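Local coordinates for protein diketoreductase (Acinetobacter baylyi, PDB 4DYD) that probably catalyses the NAD-dependent interconversion of (3S)-3-hydroxyacyl-CoA and 3-oxoacyl-CoA, and binds NAD in a Rossmann-type domain, at residues L10-L15 with D41-R46; S17-Q22 with L142-H147; A29-D34 with G72-D77. All coordinates share one frame; numbering follows the deposited sequence.

Contact 1: L10-L15 with D41-R46; sequences LGTGVL and DAAKKR. With NAD (nicotinamide-adenine-dinucleotide), chain B.
Thr-12 points its side chain at helix 37-57 and meets the methyl of Ala-43, which lies 3.1 Å from its OG1; the two CB atoms are only 3.3 Å apart, tighter than ordinary carbon packing. The hydroxyl sits between the backbone N and the carbonyl carbon (chi1 61°), which turns OG1 to Asp-34, its hydrogen-bond partner at the end of the neighbouring strand, while CG2 stays on the far side of CB from the carbonyl. One turn further along the helix, Arg-46 reaches back over the loop. Its chain is extended from CG to NE and carries the guanidinium across the peptide between Thr-12 and Gly-13, so that the CA of Gly-13 lies 4.0 Å above the middle of the guanidinium plane. The carbonyl O of Thr-12 lies 3.1 Å from NH1, placed obliquely to the guanidinium plane.

This loop is the glycine-rich turn of a Rossmann fold, joining strand 6-10 to helix 14-25, and Gly-11 and Gly-13 fit the GxGxxG pattern. On the side turned to the cofactor, Thr-12 N donates to O3B of the adenosine ribose at 2.8 Å, with an N-H...O angle of 158°. Gly-13 CA, with no side chain, lies 3.1 Å from NAD O5B, so the cofactor packs directly on the backbone, and Val-14 N stands 3.1 Å from the bridging O3. The turn thus gives backbone amides to the cofactor, while the arginine covers its other side; its positive charge, close to the start of helix 14-25, would probably add to the favourable field felt by the pyrophosphate.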
# COMPACT_ATOMS: atom_id res chain seq x y z
N LEU A 10 21.31 15.07 -19.52
CA LEU A 10 21.79 14.10 -20.51
C LEU A 10 20.67 13.13 -20.86
O LEU A 10 20.19 12.39 -20.00
CB LEU A 10 22.99 13.32 -19.96
CG LEU A 10 24.15 14.15 -19.41
CD1 LEU A 10 25.25 13.21 -18.96
CD2 LEU A 10 24.67 15.12 -20.47
N GLY A 11 20.26 13.13 -22.12
CA GLY A 11 19.13 12.33 -22.51
C GLY A 11 17.84 13.14 -22.53
O GLY A 11 17.56 13.89 -21.59
N THR A 12 17.08 13.00 -23.60
CA THR A 12 15.87 13.79 -23.75
C THR A 12 14.67 12.88 -24.00
O THR A 12 13.75 13.23 -24.75
CB THR A 12 16.02 14.81 -24.90
OG1 THR A 12 16.25 14.11 -26.13
CG2 THR A 12 17.20 15.73 -24.63
N GLY A 13 14.70 11.71 -23.38
CA GLY A 13 13.59 10.79 -23.51
C GLY A 13 12.41 11.20 -22.65
O GLY A 13 12.24 12.38 -22.34
N VAL A 14 11.60 10.22 -22.26
CA VAL A 14 10.41 10.48 -21.47
C VAL A 14 10.71 11.27 -20.20
O VAL A 14 10.07 12.30 -19.94
CB VAL A 14 9.66 9.18 -21.13
CG1 VAL A 14 8.45 9.47 -20.25
CG2 VAL A 14 9.22 8.49 -22.42
N LEU A 15 11.67 10.81 -19.41
CA LEU A 15 12.04 11.53 -18.20
C LEU A 15 13.06 12.63 -18.39
O LEU A 15 13.01 13.64 -17.69
CB LEU A 15 12.45 10.63 -17.04
CG LEU A 15 11.27 10.18 -16.17
CD1 LEU A 15 10.32 9.28 -16.94
CD2 LEU A 15 11.80 9.50 -14.93
N ASP A 41 16.01 16.88 -32.49
CA ASP A 41 14.73 17.21 -33.11
C ASP A 41 13.57 16.60 -32.34
O ASP A 41 12.56 17.25 -32.07
CB ASP A 41 14.68 16.73 -34.56
CG ASP A 41 15.68 17.43 -35.46
OD1 ASP A 41 16.24 18.47 -35.04
OD2 ASP A 41 15.92 16.93 -36.58
N ALA A 42 13.72 15.32 -31.98
CA ALA A 42 12.68 14.63 -31.22
C ALA A 42 12.53 15.28 -29.85
O ALA A 42 11.41 15.45 -29.36
CB ALA A 42 13.03 13.16 -31.08
N ALA A 43 13.65 15.63 -29.24
CA ALA A 43 13.62 16.32 -27.95
C ALA A 43 12.77 17.58 -28.06
O ALA A 43 11.93 17.86 -27.19
CB ALA A 43 15.03 16.67 -27.49
N LYS A 44 12.97 18.33 -29.13
CA LYS A 44 12.24 19.58 -29.32
C LYS A 44 10.74 19.33 -29.43
O LYS A 44 9.94 20.13 -28.93
CB LYS A 44 12.75 20.32 -30.57
CG LYS A 44 12.07 21.66 -30.81
CD LYS A 44 12.60 22.34 -32.06
CE LYS A 44 11.90 23.66 -32.31
NZ LYS A 44 12.39 24.32 -33.56
N LYS A 45 10.36 18.22 -30.06
CA LYS A 45 8.95 17.82 -30.14
C LYS A 45 8.40 17.53 -28.74
O LYS A 45 7.28 17.92 -28.41
CB LYS A 45 8.78 16.58 -31.02
CG LYS A 45 9.22 16.75 -32.46
CD LYS A 45 8.37 17.78 -33.19
CE LYS A 45 8.82 17.92 -34.64
NZ LYS A 45 8.75 16.61 -35.35
N ARG A 46 9.19 16.82 -27.92
CA ARG A 46 8.75 16.51 -26.57
C ARG A 46 8.56 17.78 -25.75
O ARG A 46 7.61 17.88 -24.97
CB ARG A 46 9.73 15.58 -25.85
CG ARG A 46 9.84 14.19 -26.46
CD ARG A 46 10.74 13.28 -25.62
NE ARG A 46 10.78 11.92 -26.13
CZ ARG A 46 11.67 11.47 -27.01
NH1 ARG A 46 12.61 12.27 -27.48
NH2 ARG A 46 11.62 10.21 -27.43
PA NAD B . 14.18 7.21 -22.39
O1A NAD B . 12.97 6.94 -23.20
O2A NAD B . 14.92 6.07 -21.80
O5B NAD B . 15.20 8.10 -23.26
C5B NAD B . 16.61 7.91 -23.16
C4B NAD B . 17.33 9.18 -23.62
O4B NAD B . 18.75 8.92 -23.65
C3B NAD B . 16.95 9.48 -25.06
O3B NAD B . 17.22 10.86 -25.34
C2B NAD B . 17.94 8.60 -25.80
O2B NAD B . 18.07 9.05 -27.16
C1B NAD B . 19.16 9.05 -25.02
N9A NAD B . 20.38 8.27 -25.35
C8A NAD B . 20.42 7.10 -25.98
N7A NAD B . 21.68 6.70 -26.02
C5A NAD B . 22.43 7.63 -25.42
C6A NAD B . 23.75 7.72 -25.26
N6A NAD B . 24.48 6.73 -25.77
N1A NAD B . 24.31 8.78 -24.67
C2A NAD B . 23.49 9.82 -24.22
N3A NAD B . 22.11 9.69 -24.40
C4A NAD B . 21.62 8.60 -25.00
O3 NAD B . 13.76 8.21 -21.20
PN NAD B . 13.52 7.63 -19.71
O1N NAD B . 13.23 6.19 -19.80
O2N NAD B . 12.57 8.51 -19.01
O5D NAD B . 14.98 7.81 -19.04
C5D NAD B . 15.69 6.66 -18.58
C4D NAD B . 16.58 7.07 -17.39
O4D NAD B . 15.72 7.67 -16.41
C3D NAD B . 17.09 5.80 -16.73
O3D NAD B . 18.08 6.12 -15.74
C2D NAD B . 15.81 5.35 -16.04
O2D NAD B . 16.10 4.39 -15.02
C1D NAD B . 15.43 6.68 -15.41
N1N NAD B . 14.03 6.71 -14.92
C2N NAD B . 12.98 6.39 -15.79
C3N NAD B . 11.68 6.31 -15.29
C7N NAD B . 10.62 6.09 -16.16
O7N NAD B . 9.46 6.11 -15.76
N7N NAD B . 10.96 5.91 -17.44
C4N NAD B . 11.43 6.56 -13.95
C5N NAD B . 12.47 6.91 -13.09
C6N NAD B . 13.77 6.99 -13.58

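Contact 2: S17-Q22 with L142-H147; sequences SQIAFQ and LHFANH. With NAD (nicotinamide-adenine-dinucleotide), chain B; PO4 (phosphate ion), chain N.
The ring of Phe-144 takes Ile-19 over one face: CG1 stands 3.9 Å from the ring centroid, 15° off the normal, in a CH-pi contact. The isoleucine lays its longer branch along one side of the ring, bringing CD1 to 3.4 Å from Phe-144 CD1, while CG2 reaches toward CZ. His-147 is met at its edge instead. A phosphate ion, probably from the crystallisation liquor, lies near the ring plane, and NE2 donates to its O4 in an almost straight bond of 3.1 Å; Trp-149 stacks on the same imidazole.

Between these two groups the amide of Gln-18 bridges helix 14-25 to the loop that follows strand 139-143, in the Rossmann-type NAD-binding domain. Its NE2 gives a hydrogen to Asn-146 OD1 at 2.7 Å, with an N-H...O angle of 168°; the acceptor lies in the plane of the glutamine amide, although the two amide planes are turned 38° apart. OE1, on the other arm, accepts a weak bond from His-147 N and a further one from Val-148 N. Extended beyond CG, the glutamine chain can reach from the helix to this turn of backbone. Asn-146 starts out from its backbone away from the helix, yet its amide end returns to it, and its ND2 donates to phosphate O1 at 3.2 Å.

On the far side of the strand His-143, predicted to be important for catalysis, brings NE2 to 3.2 Å from C5N of the nicotinamide. The same nitrogen is hydrogen-bonded to Ser-122 OG, and ND1 to Glu-155 OE1.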
# COMPACT_ATOMS: atom_id res chain seq x y z
N SER A 17 13.30 14.70 -20.82
CA SER A 17 12.60 15.88 -21.30
C SER A 17 11.78 16.51 -20.19
O SER A 17 11.71 17.74 -20.09
CB SER A 17 11.69 15.54 -22.49
OG SER A 17 10.67 14.64 -22.12
N GLN A 18 11.15 15.70 -19.34
CA GLN A 18 10.33 16.27 -18.26
C GLN A 18 11.21 16.98 -17.25
O GLN A 18 10.86 18.05 -16.75
CB GLN A 18 9.51 15.19 -17.54
CG GLN A 18 8.50 14.46 -18.42
CD GLN A 18 7.71 13.41 -17.65
OE1 GLN A 18 7.38 13.60 -16.48
NE2 GLN A 18 7.43 12.29 -18.30
N ILE A 19 12.36 16.37 -16.94
CA ILE A 19 13.31 16.97 -16.02
C ILE A 19 13.81 18.31 -16.57
O ILE A 19 13.79 19.33 -15.87
CB ILE A 19 14.50 16.03 -15.75
CG1 ILE A 19 14.01 14.75 -15.07
CG2 ILE A 19 15.56 16.73 -14.92
CD1 ILE A 19 15.09 13.69 -14.84
N ALA A 20 14.27 18.30 -17.81
CA ALA A 20 14.79 19.53 -18.42
C ALA A 20 13.71 20.59 -18.49
O ALA A 20 13.96 21.77 -18.25
CB ALA A 20 15.35 19.25 -19.81
N PHE A 21 12.48 20.18 -18.79
CA PHE A 21 11.45 21.19 -18.97
C PHE A 21 11.02 21.79 -17.63
O PHE A 21 10.94 23.01 -17.50
CB PHE A 21 10.24 20.66 -19.73
CG PHE A 21 9.31 21.76 -20.15
CD1 PHE A 21 9.52 22.44 -21.35
CD2 PHE A 21 8.23 22.12 -19.35
CE1 PHE A 21 8.67 23.47 -21.75
CE2 PHE A 21 7.37 23.15 -19.74
CZ PHE A 21 7.59 23.82 -20.94
N GLN A 22 10.77 20.93 -16.65
CA GLN A 22 10.43 21.39 -15.30
C GLN A 22 11.51 22.36 -14.80
O GLN A 22 11.21 23.38 -14.17
CB GLN A 22 10.34 20.19 -14.35
CG GLN A 22 9.99 20.53 -12.90
CD GLN A 22 8.54 20.97 -12.72
OE1 GLN A 22 7.79 21.12 -13.69
NE2 GLN A 22 8.14 21.17 -11.47
N LEU A 142 19.40 11.56 -8.06
CA LEU A 142 18.24 12.43 -7.95
C LEU A 142 17.17 11.79 -8.83
O LEU A 142 17.21 11.92 -10.05
CB LEU A 142 18.57 13.83 -8.47
CG LEU A 142 17.42 14.84 -8.39
CD1 LEU A 142 17.02 15.04 -6.93
CD2 LEU A 142 17.84 16.17 -9.02
N HIS A 143 16.23 11.11 -8.19
CA HIS A 143 15.33 10.21 -8.90
C HIS A 143 13.91 10.78 -8.98
O HIS A 143 13.26 11.03 -7.96
CB HIS A 143 15.34 8.85 -8.20
CG HIS A 143 14.47 7.82 -8.85
ND1 HIS A 143 13.34 7.31 -8.24
CD2 HIS A 143 14.55 7.22 -10.06
CE1 HIS A 143 12.77 6.43 -9.05
NE2 HIS A 143 13.49 6.36 -10.16
N PHE A 144 13.44 10.98 -10.21
CA PHE A 144 12.13 11.57 -10.47
C PHE A 144 11.09 10.50 -10.80
O PHE A 144 11.44 9.33 -11.03
CB PHE A 144 12.20 12.54 -11.66
CG PHE A 144 13.07 13.74 -11.42
CD1 PHE A 144 14.46 13.64 -11.48
CD2 PHE A 144 12.51 14.98 -11.13
CE1 PHE A 144 15.27 14.74 -11.26
CE2 PHE A 144 13.31 16.10 -10.90
CZ PHE A 144 14.69 15.98 -10.97
N ALA A 145 9.83 10.90 -10.80
CA ALA A 145 8.73 10.02 -11.17
C ALA A 145 8.09 10.51 -12.46
O ALA A 145 8.03 11.72 -12.71
CB ALA A 145 7.69 9.99 -10.05
N ASN A 146 7.61 9.59 -13.29
CA ASN A 146 6.99 9.96 -14.56
C ASN A 146 5.84 10.95 -14.28
O ASN A 146 5.10 10.79 -13.31
CB ASN A 146 6.46 8.72 -15.28
CG ASN A 146 6.04 9.02 -16.70
OD1 ASN A 146 6.31 10.10 -17.23
ND2 ASN A 146 5.36 8.07 -17.32
N HIS A 147 5.70 11.96 -15.13
CA HIS A 147 4.77 13.07 -14.88
C HIS A 147 5.22 13.88 -13.67
O HIS A 147 4.53 13.93 -12.65
CB HIS A 147 3.34 12.57 -14.71
CG HIS A 147 2.76 11.96 -15.95
ND1 HIS A 147 1.41 12.00 -16.24
CD2 HIS A 147 3.35 11.31 -16.98
CE1 HIS A 147 1.20 11.39 -17.40
NE2 HIS A 147 2.36 10.97 -17.86
PA NAD B . 14.18 7.21 -22.39
O1A NAD B . 12.97 6.94 -23.20
O2A NAD B . 14.92 6.07 -21.80
O5B NAD B . 15.20 8.10 -23.26
C5B NAD B . 16.61 7.91 -23.16
C4B NAD B . 17.33 9.18 -23.62
O4B NAD B . 18.75 8.92 -23.65
C3B NAD B . 16.95 9.48 -25.06
O3B NAD B . 17.22 10.86 -25.34
C2B NAD B . 17.94 8.60 -25.80
O2B NAD B . 18.07 9.05 -27.16
C1B NAD B . 19.16 9.05 -25.02
N9A NAD B . 20.38 8.27 -25.35
C8A NAD B . 20.42 7.10 -25.98
N7A NAD B . 21.68 6.70 -26.02
C5A NAD B . 22.43 7.63 -25.42
C6A NAD B . 23.75 7.72 -25.26
N6A NAD B . 24.48 6.73 -25.77
N1A NAD B . 24.31 8.78 -24.67
C2A NAD B . 23.49 9.82 -24.22
N3A NAD B . 22.11 9.69 -24.40
C4A NAD B . 21.62 8.60 -25.00
O3 NAD B . 13.76 8.21 -21.20
PN NAD B . 13.52 7.63 -19.71
O1N NAD B . 13.23 6.19 -19.80
O2N NAD B . 12.57 8.51 -19.01
O5D NAD B . 14.98 7.81 -19.04
C5D NAD B . 15.69 6.66 -18.58
C4D NAD B . 16.58 7.07 -17.39
O4D NAD B . 15.72 7.67 -16.41
C3D NAD B . 17.09 5.80 -16.73
O3D NAD B . 18.08 6.12 -15.74
C2D NAD B . 15.81 5.35 -16.04
O2D NAD B . 16.10 4.39 -15.02
C1D NAD B . 15.43 6.68 -15.41
N1N NAD B . 14.03 6.71 -14.92
C2N NAD B . 12.98 6.39 -15.79
C3N NAD B . 11.68 6.31 -15.29
C7N NAD B . 10.62 6.09 -16.16
O7N NAD B . 9.46 6.11 -15.76
N7N NAD B . 10.96 5.91 -17.44
C4N NAD B . 11.43 6.56 -13.95
C5N NAD B . 12.47 6.91 -13.09
C6N NAD B . 13.77 6.99 -13.58
P PO4 N . 4.34 9.32 -20.78
O1 PO4 N . 4.85 7.95 -20.51
O2 PO4 N . 5.06 10.29 -19.92
O3 PO4 N . 4.58 9.66 -22.21
O4 PO4 N . 2.89 9.37 -20.49

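Contact 3: A29-D34 with G72-D77; sequences AVTAYD and GIRYSD. With NAD (nicotinamide-adenine-dinucleotide), chain B.
Ala-32 N donates to Arg-74 O in a bond of 2.7 Å, nearly straight at 173°, the shortest of four backbone hydrogen bonds that tie strand 29-33 to strand 74-76. The pairing is parallel and forms the outer margin of the Rossmann sheet, in which strand 74-76 is the outermost strand within the chain and strand 29-33 is held on its other flank by strand 6-10. Arg-74 N reaches Val-30 O, Ser-76 N reaches Ala-32 O from a position tilted out of the carbonyl plane, and Asp-34 N closes the series on Ser-76 O. Before the first of these bonds a water accepts from Val-30 N and donates weakly to Gly-72 O, extending the link by one step.

Thr-31, Tyr-33, Arg-74 and Ser-76 share one face of the sheet. Thr-31 and Arg-74 run side by side: the arginine chain bends at chi3 (64°) and folds its guanidinium over the threonine, whose CG2 lies 3.7 Å from the guanidinium plane, over its centre. OG1 also lies over that face, where the angles are poor for hydrogen bonding, and the arginine is poorly ordered. The ring of Tyr-33 leans past Ser-76 O toward the neighbouring strand, with CE1 3.7 Å from Asp-77 C, and turns an edge to the adenine. Ala-32 and Tyr-75 occupy the opposite face, with helices 14-25 and 37-57.

At the end of strand 29-33, the carboxylate of Asp-34 binds both hydroxyls of the adenosine ribose, a hallmark of NAD-binding Rossmann domains. Its OD2 accepts from NAD O3B at 2.6 Å, while OD1 accepts from NAD O2B at 3.2 Å.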
# COMPACT_ATOMS: atom_id res chain seq x y z
N ALA A 29 19.00 27.87 -16.30
CA ALA A 29 19.54 27.88 -17.65
C ALA A 29 19.81 26.44 -18.07
O ALA A 29 20.78 25.82 -17.62
CB ALA A 29 20.82 28.70 -17.71
N VAL A 30 18.94 25.91 -18.93
CA VAL A 30 18.97 24.49 -19.23
C VAL A 30 19.60 24.19 -20.58
O VAL A 30 19.29 24.82 -21.59
CB VAL A 30 17.55 23.88 -19.18
CG1 VAL A 30 17.58 22.42 -19.59
CG2 VAL A 30 16.96 24.02 -17.79
N THR A 31 20.50 23.21 -20.58
CA THR A 31 20.99 22.64 -21.83
C THR A 31 20.52 21.19 -21.90
O THR A 31 20.71 20.42 -20.95
CB THR A 31 22.53 22.69 -21.91
OG1 THR A 31 22.95 24.06 -21.86
CG2 THR A 31 23.03 22.04 -23.20
N ALA A 32 19.90 20.82 -23.01
CA ALA A 32 19.47 19.45 -23.22
C ALA A 32 20.45 18.76 -24.16
O ALA A 32 20.62 19.17 -25.31
CB ALA A 32 18.06 19.42 -23.80
N TYR A 33 21.10 17.71 -23.66
CA TYR A 33 22.07 16.97 -24.45
C TYR A 33 21.48 15.66 -24.96
O TYR A 33 20.76 14.96 -24.24
CB TYR A 33 23.33 16.68 -23.64
CG TYR A 33 24.23 15.67 -24.32
CD1 TYR A 33 25.20 16.07 -25.25
CD2 TYR A 33 24.12 14.31 -24.03
CE1 TYR A 33 26.02 15.13 -25.88
CE2 TYR A 33 24.93 13.37 -24.65
CZ TYR A 33 25.88 13.78 -25.57
OH TYR A 33 26.68 12.84 -26.18
N ASP A 34 21.80 15.32 -26.21
CA ASP A 34 21.45 14.02 -26.76
C ASP A 34 22.45 13.71 -27.88
O ASP A 34 23.28 14.55 -28.22
CB ASP A 34 20.00 14.00 -27.25
CG ASP A 34 19.37 12.61 -27.16
OD1 ASP A 34 20.09 11.59 -27.16
OD2 ASP A 34 18.13 12.54 -27.08
N GLY A 72 13.79 29.16 -24.18
CA GLY A 72 15.09 29.38 -23.56
C GLY A 72 16.00 28.16 -23.49
O GLY A 72 17.19 28.28 -23.16
N ILE A 73 15.47 26.98 -23.81
CA ILE A 73 16.24 25.74 -23.71
C ILE A 73 17.31 25.64 -24.80
O ILE A 73 17.04 25.86 -25.98
CB ILE A 73 15.32 24.50 -23.81
CG1 ILE A 73 14.39 24.45 -22.59
CG2 ILE A 73 16.14 23.23 -23.93
CD1 ILE A 73 13.41 23.29 -22.63
N ARG A 74 18.53 25.31 -24.40
CA ARG A 74 19.61 25.13 -25.36
C ARG A 74 19.75 23.64 -25.72
O ARG A 74 19.58 22.77 -24.86
CB ARG A 74 20.92 25.71 -24.82
CG ARG A 74 22.08 25.63 -25.80
CD ARG A 74 23.27 26.50 -25.37
NE ARG A 74 23.87 26.06 -24.11
CZ ARG A 74 24.92 25.25 -24.03
NH1 ARG A 74 25.48 24.77 -25.13
NH2 ARG A 74 25.42 24.91 -22.85
N TYR A 75 20.04 23.36 -26.98
CA TYR A 75 20.21 22.00 -27.48
C TYR A 75 21.65 21.76 -27.87
O TYR A 75 22.27 22.61 -28.53
CB TYR A 75 19.33 21.78 -28.71
CG TYR A 75 17.86 21.96 -28.45
CD1 TYR A 75 17.03 20.86 -28.25
CD2 TYR A 75 17.29 23.23 -28.40
CE1 TYR A 75 15.66 21.02 -28.01
CE2 TYR A 75 15.94 23.41 -28.16
CZ TYR A 75 15.13 22.30 -27.96
OH TYR A 75 13.78 22.46 -27.72
N SER A 76 22.19 20.60 -27.50
CA SER A 76 23.57 20.27 -27.84
C SER A 76 23.73 18.77 -28.09
O SER A 76 23.14 17.96 -27.37
CB SER A 76 24.52 20.70 -26.72
OG SER A 76 25.86 20.35 -27.03
N ASP A 77 24.51 18.41 -29.10
CA ASP A 77 24.89 17.01 -29.28
C ASP A 77 26.40 16.85 -29.13
O ASP A 77 26.99 15.87 -29.59
CB ASP A 77 24.38 16.45 -30.62
CG ASP A 77 25.00 17.13 -31.83
OD1 ASP A 77 25.88 18.00 -31.66
OD2 ASP A 77 24.59 16.79 -32.96
PA NAD B . 14.18 7.21 -22.39
O1A NAD B . 12.97 6.94 -23.20
O2A NAD B . 14.92 6.07 -21.80
O5B NAD B . 15.20 8.10 -23.26
C5B NAD B . 16.61 7.91 -23.16
C4B NAD B . 17.33 9.18 -23.62
O4B NAD B . 18.75 8.92 -23.65
C3B NAD B . 16.95 9.48 -25.06
O3B NAD B . 17.22 10.86 -25.34
C2B NAD B . 17.94 8.60 -25.80
O2B NAD B . 18.07 9.05 -27.16
C1B NAD B . 19.16 9.05 -25.02
N9A NAD B . 20.38 8.27 -25.35
C8A NAD B . 20.42 7.10 -25.98
N7A NAD B . 21.68 6.70 -26.02
C5A NAD B . 22.43 7.63 -25.42
C6A NAD B . 23.75 7.72 -25.26
N6A NAD B . 24.48 6.73 -25.77
N1A NAD B . 24.31 8.78 -24.67
C2A NAD B . 23.49 9.82 -24.22
N3A NAD B . 22.11 9.69 -24.40
C4A NAD B . 21.62 8.60 -25.00
O3 NAD B . 13.76 8.21 -21.20
PN NAD B . 13.52 7.63 -19.71
O1N NAD B . 13.23 6.19 -19.80
O2N NAD B . 12.57 8.51 -19.01
O5D NAD B . 14.98 7.81 -19.04
C5D NAD B . 15.69 6.66 -18.58
C4D NAD B . 16.58 7.07 -17.39
O4D NAD B . 15.72 7.67 -16.41
C3D NAD B . 17.09 5.80 -16.73
O3D NAD B . 18.08 6.12 -15.74
C2D NAD B . 15.81 5.35 -16.04
O2D NAD B . 16.10 4.39 -15.02
C1D NAD B . 15.43 6.68 -15.41
N1N NAD B . 14.03 6.71 -14.92
C2N NAD B . 12.98 6.39 -15.79
C3N NAD B . 11.68 6.31 -15.29
C7N NAD B . 10.62 6.09 -16.16
O7N NAD B . 9.46 6.11 -15.76
N7N NAD B . 10.96 5.91 -17.44
C4N NAD B . 11.43 6.56 -13.95
C5N NAD B . 12.47 6.91 -13.09
C6N NAD B . 13.77 6.99 -13.58
O HOH W 1 16.84 27.45 -20.09

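Overall arrangement
All three contacts belong to the Rossmann-type NAD-binding domain, and all touch one cofactor. Contacts 1 and 3 have centres about 10 Å apart, contacts 1 and 2 about 11 Å, and contacts 2 and 3 about 15 Å. Contacts 1 and 2 share helix 14-25; strand 29-33 of contact 3 follows it in the chain and leads into helix 37-57 of contact 1. Strand 74-76 comes later, and 142-147 last, beyond the middle of the sheet. Contacts 1 and 3 meet at the adenosine ribose, contact 1 runs on along the pyrophosphate, and contact 2 reaches the nicotinamide, so segments distant in sequence share one cofactor.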